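Early transcribed membrane protein 13 (Plasmodium falciparum, PDB 2VWA) is a parasite membrane protein reported as essential for liver-stage development, whose soluble domain, the part in this chain, binds the lipid phosphatidylethanolamine. Local coordinates at residues D29-S34 with M82-H87; F60-Q65 with Y75-A80; V17-K22 with R68-S73. All blocks are in the same frame, centred on the assembly; numbering follows the deposited sequence.

Contact 1: D29-S34 with M82-H87; sequences DIARLS and MDLKYH. With PTY (phosphatidylethanolamine), chain G.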
loop_
_atom_site.group_PDB
_atom_site.type_symbol
_atom_site.label_atom_id
_atom_site.label_comp_id
_atom_site.label_asym_id
_atom_site.label_seq_id
_atom_site.Cartn_x
_atom_site.Cartn_y
_atom_site.Cartn_z
ATOM N N ASP A 29 -9.395 0.150 1.184
ATOM C CA ASP A 29 -9.889 -1.035 0.498
ATOM C C ASP A 29 -9.244 -1.143 -0.856
ATOM O O ASP A 29 -8.742 -2.181 -1.213
ATOM C CB ASP A 29 -11.411 -1.012 0.328
ATOM C CG ASP A 29 -12.131 -1.290 1.611
ATOM O OD1 ASP A 29 -11.612 -2.090 2.439
ATOM O OD2 ASP A 29 -13.222 -0.711 1.791
ATOM N N ILE A 30 -9.291 -0.056 -1.608
ATOM C CA ILE A 30 -8.749 0.001 -2.957
ATOM C C ILE A 30 -7.224 -0.255 -2.938
ATOM O O ILE A 30 -6.747 -1.088 -3.721
ATOM C CB ILE A 30 -9.072 1.372 -3.621
ATOM C CG1 ILE A 30 -10.592 1.523 -3.806
ATOM C CG2 ILE A 30 -8.308 1.520 -4.942
ATOM C CD1 ILE A 30 -11.076 2.926 -4.250
ATOM N N ALA A 31 -6.494 0.442 -2.050
ATOM C CA ALA A 31 -5.039 0.259 -1.866
ATOM C C ALA A 31 -4.688 -1.186 -1.516
ATOM O O ALA A 31 -3.682 -1.726 -2.019
ATOM C CB ALA A 31 -4.470 1.232 -0.795
ATOM N N ARG A 32 -5.545 -1.813 -0.693
ATOM C CA ARG A 32 -5.391 -3.239 -0.359
ATOM C C ARG A 32 -5.373 -4.137 -1.574
ATOM O O ARG A 32 -4.438 -4.918 -1.757
ATOM C CB ARG A 32 -6.462 -3.719 0.619
ATOM C CG ARG A 32 -6.114 -3.450 2.063
ATOM C CD ARG A 32 -7.119 -4.131 2.985
ATOM N NE ARG A 32 -7.108 -3.470 4.269
ATOM C CZ ARG A 32 -8.136 -3.408 5.103
ATOM N NH1 ARG A 32 -9.275 -3.996 4.794
ATOM N NH2 ARG A 32 -8.010 -2.765 6.262
ATOM N N LEU A 33 -6.409 -4.042 -2.414
ATOM C CA LEU A 33 -6.485 -4.936 -3.578
ATOM C C LEU A 33 -5.415 -4.584 -4.583
ATOM O O LEU A 33 -4.907 -5.436 -5.285
ATOM C CB LEU A 33 -7.873 -4.922 -4.236
ATOM C CG LEU A 33 -8.968 -5.498 -3.318
ATOM C CD1 LEU A 33 -10.351 -5.047 -3.786
ATOM C CD2 LEU A 33 -8.890 -7.039 -3.208
ATOM N N SER A 34 -5.043 -3.327 -4.637
ATOM C CA SER A 34 -4.132 -2.907 -5.671
ATOM C C SER A 34 -2.702 -3.406 -5.430
ATOM O O SER A 34 -2.009 -3.813 -6.351
ATOM C CB SER A 34 -4.232 -1.394 -5.850
ATOM O OG SER A 34 -3.092 -0.872 -6.500
HETATM N N MSE A 82 0.628 1.098 7.564
HETATM C CA MSE A 82 0.476 0.029 8.557
HETATM C C MSE A 82 -0.599 -0.996 8.140
HETATM O O MSE A 82 -0.419 -2.206 8.309
HETATM C CB MSE A 82 0.184 0.614 9.947
HETATM C CG MSE A 82 1.384 1.312 10.593
HETATM SE SE MSE A 82 3.017 0.167 10.517
HETATM C CE MSE A 82 2.331 -1.378 11.571
ATOM N N ASP A 83 -1.698 -0.502 7.574
ATOM C CA ASP A 83 -2.790 -1.355 7.165
ATOM C C ASP A 83 -2.370 -2.252 6.006
ATOM O O ASP A 83 -2.602 -3.437 6.021
ATOM C CB ASP A 83 -4.010 -0.505 6.808
ATOM C CG ASP A 83 -5.249 -1.336 6.556
ATOM O OD1 ASP A 83 -5.281 -2.120 5.569
ATOM O OD2 ASP A 83 -6.216 -1.212 7.346
ATOM N N LEU A 84 -1.732 -1.673 5.008
ATOM C CA LEU A 84 -1.181 -2.454 3.897
ATOM C C LEU A 84 -0.191 -3.517 4.339
ATOM O O LEU A 84 -0.194 -4.611 3.800
ATOM C CB LEU A 84 -0.547 -1.534 2.842
ATOM C CG LEU A 84 -1.467 -1.187 1.672
ATOM C CD1 LEU A 84 -2.898 -0.938 2.088
ATOM C CD2 LEU A 84 -0.903 -0.012 0.923
ATOM N N LYS A 85 0.626 -3.215 5.333
ATOM C CA LYS A 85 1.493 -4.219 5.937
ATOM C C LYS A 85 0.734 -5.426 6.466
ATOM O O LYS A 85 1.070 -6.561 6.136
ATOM C CB LYS A 85 2.337 -3.610 7.050
ATOM C CG LYS A 85 3.378 -4.569 7.638
ATOM C CD LYS A 85 4.267 -3.845 8.597
ATOM C CE LYS A 85 5.047 -4.825 9.437
ATOM N NZ LYS A 85 5.500 -4.164 10.692
ATOM N N TYR A 86 -0.290 -5.190 7.265
ATOM C CA TYR A 86 -1.040 -6.244 7.845
ATOM C C TYR A 86 -1.674 -7.093 6.717
ATOM O O TYR A 86 -1.630 -8.343 6.759
ATOM C CB TYR A 86 -2.100 -5.682 8.822
ATOM C CG TYR A 86 -2.812 -6.732 9.676
ATOM C CD1 TYR A 86 -4.209 -6.810 9.716
ATOM C CD2 TYR A 86 -2.078 -7.669 10.425
ATOM C CE1 TYR A 86 -4.871 -7.783 10.511
ATOM C CE2 TYR A 86 -2.709 -8.640 11.222
ATOM C CZ TYR A 86 -4.103 -8.700 11.253
ATOM O OH TYR A 86 -4.704 -9.685 12.030
ATOM N N HIS A 87 -2.235 -6.415 5.719
ATOM C CA HIS A 87 -2.870 -7.070 4.628
ATOM C C HIS A 87 -1.854 -7.937 3.864
ATOM O O HIS A 87 -2.102 -9.118 3.633
ATOM C CB HIS A 87 -3.520 -6.033 3.703
ATOM C CG HIS A 87 -4.255 -6.632 2.544
ATOM N ND1 HIS A 87 -5.459 -7.292 2.686
ATOM C CD2 HIS A 87 -3.960 -6.667 1.223
ATOM C CE1 HIS A 87 -5.879 -7.701 1.504
ATOM N NE2 HIS A 87 -4.990 -7.334 0.596
HETATM C C1 PTY G . -8.749 -13.404 -2.494
HETATM C C2 PTY G . -5.347 -17.152 -6.098
HETATM C C3 PTY G . -4.580 -15.835 -6.007
HETATM O O4 PTY G . -9.366 -12.561 -1.522
HETATM C C5 PTY G . -6.727 -14.790 -2.908
HETATM C C6 PTY G . -7.278 -13.588 -2.143
HETATM O O7 PTY G . -7.138 -13.786 -0.731
HETATM C C8 PTY G . -5.990 -13.105 -0.123
HETATM O O10 PTY G . -4.895 -13.163 -0.660
HETATM C C11 PTY G . -6.139 -12.342 1.178
HETATM C C12 PTY G . -6.683 -13.269 2.264
HETATM C C13 PTY G . -6.434 -12.751 3.679
HETATM C C14 PTY G . -7.382 -11.619 4.065
HETATM C C15 PTY G . -8.514 -12.097 4.971
HETATM C C16 PTY G . -9.676 -11.105 4.984
HETATM C C17 PTY G . -9.453 -10.035 6.051
HETATM C C18 PTY G . -10.561 -8.989 6.064
HETATM C C19 PTY G . -10.563 -8.227 7.384
HETATM C C20 PTY G . -10.102 -6.784 7.194
HETATM C C21 PTY G . -8.732 -6.525 7.814
HETATM C C22 PTY G . -8.833 -6.249 9.314
HETATM C C23 PTY G . -8.577 -4.784 9.657
HETATM C C24 PTY G . -7.153 -4.553 10.163
HETATM C C25 PTY G . -6.771 -3.094 9.936
HETATM C C26 PTY G . -5.277 -2.829 10.100
HETATM C C27 PTY G . -5.063 -1.327 10.209
HETATM C C28 PTY G . -3.810 -0.946 10.985
HETATM C C29 PTY G . -3.521 0.528 10.776
HETATM C C30 PTY G . -10.485 -13.034 -0.716
HETATM C C31 PTY G . -10.259 -14.000 0.429
HETATM O O30 PTY G . -11.606 -12.634 -0.983
HETATM C C32 PTY G . -10.477 -13.311 1.773
HETATM C C33 PTY G . -10.685 -14.343 2.880
HETATM C C34 PTY G . -11.879 -13.989 3.766
HETATM C C35 PTY G . -11.831 -14.774 5.078
HETATM C C36 PTY G . -13.196 -15.373 5.407
HETATM C C37 PTY G . -13.843 -14.670 6.595
HETATM C C38 PTY G . -15.363 -14.658 6.463
HETATM C C39 PTY G . -15.899 -13.247 6.223
HETATM C C40 PTY G . -16.794 -12.782 7.374
HETATM C C41 PTY G . -16.885 -11.258 7.432
HETATM C C42 PTY G . -16.250 -10.705 8.707
HETATM C C43 PTY G . -16.913 -9.398 9.135
HETATM C C44 PTY G . -15.880 -8.339 9.471
HETATM P P1 PTY G . -6.359 -13.925 -5.415
HETATM O O11 PTY G . -5.410 -14.749 -6.434
HETATM O O12 PTY G . -6.080 -12.451 -5.608
HETATM O O13 PTY G . -7.777 -14.427 -5.586
HETATM O O14 PTY G . -5.837 -14.351 -3.939
HETATM N N1 PTY G . -4.794 -17.957 -7.170
#

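Contact 2: F60-Q65 with Y75-A80; sequences FVQGLQ and YQENKA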
loop_
_atom_site.group_PDB
_atom_site.type_symbol
_atom_site.label_atom_id
_atom_site.label_comp_id
_atom_site.label_asym_id
_atom_site.label_seq_id
_atom_site.Cartn_x
_atom_site.Cartn_y
_atom_site.Cartn_z
ATOM N N PHE A 60 3.588 2.941 -2.572
ATOM C CA PHE A 60 2.254 2.551 -3.034
ATOM C C PHE A 60 1.129 3.476 -2.568
ATOM O O PHE A 60 0.236 3.811 -3.343
ATOM C CB PHE A 60 1.928 1.112 -2.626
ATOM C CG PHE A 60 1.507 0.285 -3.765
ATOM C CD1 PHE A 60 0.185 0.296 -4.190
ATOM C CD2 PHE A 60 2.444 -0.461 -4.473
ATOM C CE1 PHE A 60 -0.201 -0.456 -5.300
ATOM C CE2 PHE A 60 2.054 -1.208 -5.584
ATOM C CZ PHE A 60 0.740 -1.198 -5.999
ATOM N N VAL A 61 1.183 3.876 -1.306
ATOM C CA VAL A 61 0.172 4.752 -0.745
ATOM C C VAL A 61 0.310 6.157 -1.363
ATOM O O VAL A 61 -0.691 6.832 -1.620
ATOM C CB VAL A 61 0.232 4.785 0.832
ATOM C CG1 VAL A 61 -0.655 5.877 1.394
ATOM C CG2 VAL A 61 -0.167 3.424 1.422
ATOM N N GLN A 62 1.548 6.573 -1.620
ATOM C CA GLN A 62 1.796 7.869 -2.225
ATOM C C GLN A 62 1.363 7.949 -3.687
ATOM O O GLN A 62 0.791 8.957 -4.098
ATOM C CB GLN A 62 3.246 8.325 -2.015
ATOM C CG GLN A 62 3.450 8.795 -0.572
ATOM C CD GLN A 62 4.782 9.458 -0.273
ATOM O OE1 GLN A 62 5.047 9.806 0.886
ATOM N NE2 GLN A 62 5.627 9.643 -1.303
ATOM N N GLY A 63 1.614 6.876 -4.440
ATOM C CA GLY A 63 1.282 6.815 -5.854
ATOM C C GLY A 63 -0.214 6.810 -5.996
ATOM O O GLY A 63 -0.804 7.529 -6.820
ATOM N N LEU A 64 -0.844 6.040 -5.134
ATOM C CA LEU A 64 -2.269 5.845 -5.196
ATOM C C LEU A 64 -2.977 7.126 -4.841
ATOM O O LEU A 64 -3.997 7.444 -5.439
ATOM C CB LEU A 64 -2.656 4.715 -4.271
ATOM C CG LEU A 64 -3.643 3.686 -4.772
ATOM C CD1 LEU A 64 -3.667 3.529 -6.331
ATOM C CD2 LEU A 64 -3.275 2.392 -4.063
ATOM N N GLN A 65 -2.418 7.895 -3.914
ATOM C CA GLN A 65 -2.974 9.216 -3.623
ATOM C C GLN A 65 -2.953 10.147 -4.833
ATOM O O GLN A 65 -3.981 10.772 -5.137
ATOM C CB GLN A 65 -2.300 9.875 -2.417
ATOM C CG GLN A 65 -2.766 9.344 -1.100
ATOM C CD GLN A 65 -1.945 9.846 0.061
ATOM O OE1 GLN A 65 -2.155 10.946 0.548
ATOM N NE2 GLN A 65 -1.017 9.027 0.533
ATOM N N TYR A 75 -0.908 11.711 9.074
ATOM C CA TYR A 75 -1.335 10.690 10.024
ATOM C C TYR A 75 -2.140 9.573 9.332
ATOM O O TYR A 75 -2.008 8.392 9.699
ATOM C CB TYR A 75 -2.079 11.318 11.225
ATOM C CG TYR A 75 -3.032 10.394 11.964
ATOM C CD1 TYR A 75 -2.644 9.690 13.117
ATOM C CD2 TYR A 75 -4.346 10.253 11.526
ATOM C CE1 TYR A 75 -3.565 8.847 13.784
ATOM C CE2 TYR A 75 -5.244 9.431 12.167
ATOM C CZ TYR A 75 -4.858 8.736 13.267
ATOM O OH TYR A 75 -5.827 7.948 13.840
ATOM N N GLN A 76 -2.940 9.931 8.323
ATOM C CA GLN A 76 -3.755 8.947 7.638
ATOM C C GLN A 76 -2.913 8.098 6.717
ATOM O O GLN A 76 -3.202 6.942 6.526
ATOM C CB GLN A 76 -4.878 9.600 6.851
ATOM C CG GLN A 76 -6.170 9.701 7.621
ATOM C CD GLN A 76 -7.137 10.695 7.021
ATOM O OE1 GLN A 76 -6.735 11.611 6.316
ATOM N NE2 GLN A 76 -8.418 10.514 7.289
ATOM N N GLU A 77 -1.864 8.693 6.166
ATOM C CA GLU A 77 -0.958 8.017 5.258
ATOM C C GLU A 77 -0.153 6.954 6.007
ATOM O O GLU A 77 -0.055 5.833 5.540
ATOM C CB GLU A 77 -0.049 9.040 4.533
ATOM C CG GLU A 77 1.023 8.408 3.641
ATOM C CD GLU A 77 1.840 9.407 2.844
ATOM O OE1 GLU A 77 1.255 10.180 2.025
ATOM O OE2 GLU A 77 3.086 9.392 3.023
ATOM N N ASN A 78 0.397 7.306 7.172
ATOM C CA ASN A 78 1.070 6.334 8.053
ATOM C C ASN A 78 0.156 5.213 8.548
ATOM O O ASN A 78 0.563 4.057 8.651
ATOM C CB ASN A 78 1.729 7.032 9.246
ATOM C CG ASN A 78 2.757 8.077 8.826
ATOM O OD1 ASN A 78 3.331 8.003 7.738
ATOM N ND2 ASN A 78 2.971 9.082 9.680
ATOM N N LYS A 79 -1.090 5.539 8.859
ATOM C CA LYS A 79 -2.027 4.514 9.258
ATOM C C LYS A 79 -2.369 3.580 8.031
ATOM O O LYS A 79 -2.511 2.367 8.173
ATOM C CB LYS A 79 -3.243 5.188 9.893
ATOM C CG LYS A 79 -4.260 4.250 10.490
ATOM C CD LYS A 79 -5.219 4.959 11.460
ATOM C CE LYS A 79 -6.633 4.317 11.395
ATOM N NZ LYS A 79 -7.741 5.358 11.229
ATOM N N ALA A 80 -2.407 4.138 6.825
ATOM C CA ALA A 80 -2.727 3.342 5.656
ATOM C C ALA A 80 -1.607 2.337 5.307
ATOM O O ALA A 80 -1.892 1.205 4.900
ATOM C CB ALA A 80 -3.068 4.240 4.469
#

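Contact 3: V17-K22 with R68-S73; sequences VDVSIK and RNISLS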
loop_
_atom_site.group_PDB
_atom_site.type_symbol
_atom_site.label_atom_id
_atom_site.label_comp_id
_atom_site.label_asym_id
_atom_site.label_seq_id
_atom_site.Cartn_x
_atom_site.Cartn_y
_atom_site.Cartn_z
ATOM N N VAL A 17 -4.809 17.878 7.132
ATOM C CA VAL A 17 -6.272 17.900 7.128
ATOM C C VAL A 17 -6.854 16.541 6.684
ATOM O O VAL A 17 -6.820 16.210 5.496
ATOM C CB VAL A 17 -6.804 19.006 6.185
ATOM C CG1 VAL A 17 -8.329 19.076 6.235
ATOM C CG2 VAL A 17 -6.202 20.359 6.579
ATOM N N ASP A 18 -7.364 15.765 7.639
ATOM C CA ASP A 18 -7.885 14.425 7.373
ATOM C C ASP A 18 -9.028 14.411 6.342
ATOM O O ASP A 18 -9.868 15.338 6.326
ATOM C CB ASP A 18 -8.450 13.792 8.656
ATOM C CG ASP A 18 -7.399 13.506 9.719
ATOM O OD1 ASP A 18 -6.186 13.494 9.417
ATOM O OD2 ASP A 18 -7.806 13.267 10.885
ATOM N N VAL A 19 -9.068 13.366 5.501
ATOM C CA VAL A 19 -10.293 13.065 4.756
ATOM C C VAL A 19 -11.236 12.330 5.724
ATOM O O VAL A 19 -10.805 11.879 6.781
ATOM C CB VAL A 19 -10.041 12.180 3.499
ATOM C CG1 VAL A 19 -9.072 12.839 2.528
ATOM C CG2 VAL A 19 -9.595 10.707 3.920
ATOM N N SER A 20 -12.513 12.209 5.378
ATOM C CA SER A 20 -13.463 11.505 6.244
ATOM C C SER A 20 -13.146 10.014 6.410
ATOM O O SER A 20 -12.485 9.404 5.561
ATOM C CB SER A 20 -14.880 11.625 5.680
ATOM O OG SER A 20 -14.973 10.936 4.448
ATOM N N ILE A 21 -13.644 9.423 7.481
ATOM C CA ILE A 21 -13.483 7.989 7.695
ATOM C C ILE A 21 -13.994 7.128 6.504
ATOM O O ILE A 21 -13.305 6.191 6.084
ATOM C CB ILE A 21 -14.101 7.549 9.054
ATOM C CG1 ILE A 21 -13.278 8.166 10.212
ATOM C CG2 ILE A 21 -14.130 6.018 9.179
ATOM C CD1 ILE A 21 -13.747 7.759 11.683
ATOM N N LYS A 22 -15.172 7.447 5.965
ATOM C CA LYS A 22 -15.676 6.762 4.774
ATOM C C LYS A 22 -14.696 6.758 3.570
ATOM O O LYS A 22 -14.409 5.715 2.986
ATOM C CB LYS A 22 -17.064 7.299 4.382
ATOM C CG LYS A 22 -18.171 6.802 5.295
ATOM C CD LYS A 22 -19.549 7.289 4.851
ATOM C CE LYS A 22 -20.671 6.653 5.705
ATOM N NZ LYS A 22 -20.667 7.227 7.112
ATOM N N ARG A 68 -5.455 8.730 -7.662
ATOM C CA ARG A 68 -6.868 8.802 -7.302
ATOM C C ARG A 68 -7.248 10.230 -6.942
ATOM O O ARG A 68 -8.366 10.496 -6.540
ATOM C CB ARG A 68 -7.164 7.851 -6.145
ATOM C CG ARG A 68 -6.785 6.407 -6.455
ATOM C CD ARG A 68 -7.626 5.437 -5.669
ATOM N NE ARG A 68 -9.035 5.787 -5.789
ATOM C CZ ARG A 68 -9.808 5.454 -6.810
ATOM N NH1 ARG A 68 -9.337 4.741 -7.814
ATOM N NH2 ARG A 68 -11.058 5.848 -6.822
ATOM N N ASN A 69 -6.299 11.146 -7.104
ATOM C CA ASN A 69 -6.461 12.541 -6.686
ATOM C C ASN A 69 -7.137 12.661 -5.337
ATOM O O ASN A 69 -8.170 13.285 -5.214
ATOM C CB ASN A 69 -7.239 13.355 -7.736
ATOM C CG ASN A 69 -7.386 14.825 -7.341
ATOM O OD1 ASN A 69 -6.388 15.519 -7.070
ATOM N ND2 ASN A 69 -8.636 15.302 -7.283
ATOM N N ILE A 70 -6.573 12.019 -4.332
ATOM C CA ILE A 70 -7.059 12.186 -2.973
ATOM C C ILE A 70 -5.854 12.454 -2.096
ATOM O O ILE A 70 -4.796 11.832 -2.270
ATOM C CB ILE A 70 -7.840 10.948 -2.472
ATOM C CG1 ILE A 70 -8.565 11.268 -1.162
ATOM C CG2 ILE A 70 -6.920 9.761 -2.331
ATOM C CD1 ILE A 70 -9.163 10.059 -0.467
ATOM N N SER A 71 -5.990 13.384 -1.169
ATOM C CA SER A 71 -4.866 13.694 -0.327
ATOM C C SER A 71 -5.167 13.357 1.130
ATOM O O SER A 71 -5.839 14.121 1.838
ATOM C CB SER A 71 -4.437 15.156 -0.493
ATOM O OG SER A 71 -3.466 15.485 0.492
ATOM N N LEU A 72 -4.657 12.205 1.559
ATOM C CA LEU A 72 -4.701 11.780 2.955
ATOM C C LEU A 72 -3.880 12.739 3.758
ATOM O O LEU A 72 -2.997 13.396 3.215
ATOM C CB LEU A 72 -4.107 10.381 3.093
ATOM C CG LEU A 72 -5.069 9.181 3.110
ATOM C CD1 LEU A 72 -6.294 9.361 2.258
ATOM C CD2 LEU A 72 -4.375 7.837 2.785
ATOM N N SER A 73 -4.176 12.844 5.047
ATOM C CA SER A 73 -3.252 13.520 5.944
ATOM C C SER A 73 -2.040 12.641 6.287
ATOM O O SER A 73 -2.084 11.413 6.099
ATOM C CB SER A 73 -3.974 13.946 7.207
ATOM O OG SER A 73 -4.342 12.821 7.951
#

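Contact 1: D29-S34 with M82-H87
Arg32 and Asp83 form a salt bridge between helix 21-41 and helix 74-99, close to the middle of the domain and beside the bound lipid. The short helix segments run in roughly the same direction, at 43° to each other, with axes 9.9 Å apart at closest approach. The guanidinium meets the carboxylate side-on. Arg32 NE donates to Asp83 OD1 at 2.6 Å, and Arg32 NH2 donates to Asp83 OD2 at the same distance. Each oxygen uses its syn lone pair. The two planes are only 11° apart, so the pair lies nearly flat. The Arg32 chain is extended from CG to NE, which carries NE across to Asp83. Asp29, one turn before Arg32, adds a long, purely electrostatic contact to NH1 and makes a small charge network.

This is an all-helical domain. Arg32 and Asp83 of this network, with Met82 and Tyr86, line its phosphatidylethanolamine pocket. PTY C21 lies over one face of the Arg32 guanidinium, and PTY C20 is 3.8 Å from Arg32 NH1. The acyl chain continues past the Tyr86 ring, with PTY C24 3.7 Å from Tyr86 CD1, and ends near Met82 CB.

The aliphatic part of Arg32 packs over one face of the His87 ring. Arg32 CG sits 3.9 Å from the centroid of the His87 imidazole, in a CH-pi contact. His87 NE2 is hydrogen-bonded to Gln36, another pocket residue. That bond would help fix the ring's rotation. An apolar contact lies beside it: Leu84 CD1 is 3.9 Å from Ala31 CB. Leu84 also packs on Val61, and Ala31 on Leu64, both of helix 54-67.

Contact 2: F60-Q65 with Y75-A80
Glu77 meets Val61 and Gln65 where helix 54-67 turns back through a short loop into helix 74-99. The two helices are consecutive in the chain. Their segments cross at 125°, with axes 10.3 Å apart at closest approach. The central polar link is a hydrogen bond from Gln65 NE2 to Glu77 OE1, 3.0 Å long. The amide comes to the anti side of that oxygen and lies somewhat out of the carboxylate plane. Amide and carboxylate planes are steeply turned against each other, 75° apart. Glu77 CG is anti to the backbone N and the chain beyond it is extended, which carries the carboxylate across to helix 54-67.

Gln65 NE2 also donates to Val61 O within its own helix, at 3.1 Å. It reaches that oxygen from the face opposite to the backbone N of Gln65. The other end of the amide, OE1, is hydrogen-bonded to Leu72 N in the connecting loop.

Val61 CG1 lies 3.8 Å from Glu77 CG and 4.2 Å from Ala80 CB.

Glu77 is buried, and its OE1 has a second partner in Asn13 ND2 of the N-terminal part of the chain. Two neutral amides therefore serve the carboxylate oxygen. Burial could raise the acid's pKa, while the amide donors would oppose that.

Contact 3: V17-K22 with R68-S73
Asp18 and Ser73 bring two irregular pieces of chain together, with their CA atoms 4.9 Å apart, and the CA atoms of Val19 and Leu72 follow at 6.0 Å. Neither piece is a strand. Residues 17-20 lead into helix 21-41, and residues 68-73 join helix 54-67 to helix 74-99. Asn69 leaves helix 54-67 with positive phi (42°) in a Schellman motif, and the chain then runs extended toward the next helix.

The polar link is a hydrogen bond from Ser73 OG to Asp18 OD1. At 2.4 Å it is modelled very short, so its exact length is doubtful. Ser73 OG stands between its backbone N and carbonyl carbon (chi1 68°). From there it also caps a backbone N in the first turn of helix 74-99. Ser73 N in return is hydrogen-bonded to Gln76 OE1, the reciprocal pattern of a capping box. The Asp18 carboxylate thus lies near the N-terminal end of a helix, where the helix dipole would probably favour its negative charge.

Val19 carries the apolar part, and its CB points toward residues 68-73. The two methyl branches take different partners. Val19 CG1 lies 4.0 Å from Ile70 CG1, and these side chains cross at about a right angle. Val19 CG1 is also 3.5 Å from Ser71 O. Val19 CG2 touches Leu72 CD1 at 3.9 Å.

Ser20 occupies the N-cap position of helix 21-41, with a weak bond from its OG to Arg23 N. Gln76 of helix 74-99 also binds Val19 O. Ile70 and Leu72 both pack on Phe27 of helix 21-41, which lays the loop against that helix just before helix 74-99 begins.

How the contacts relate
Contacts 1 and 2 are buried near the centre of the domain, while the centre of contact 3 is about 15 Å from the centre of the chain, with exposed residues. Contacts 1 and 2 share helix 74-99. Contacts 2 and 3 are joined by probable hydrogen bonds of the Gln65 and Gln76 side chains. Contact 1 closes the longer loop of chain, and contact 2 is nested inside it. Contacts 1 and 3 both use helix 21-41. The chemistry changes with place. Beside the lipid a full salt bridge is used, between helices 54-67 and 74-99 a carboxylate takes neutral amide donors, and at the periphery an aspartate and a helix-capping serine join two loops.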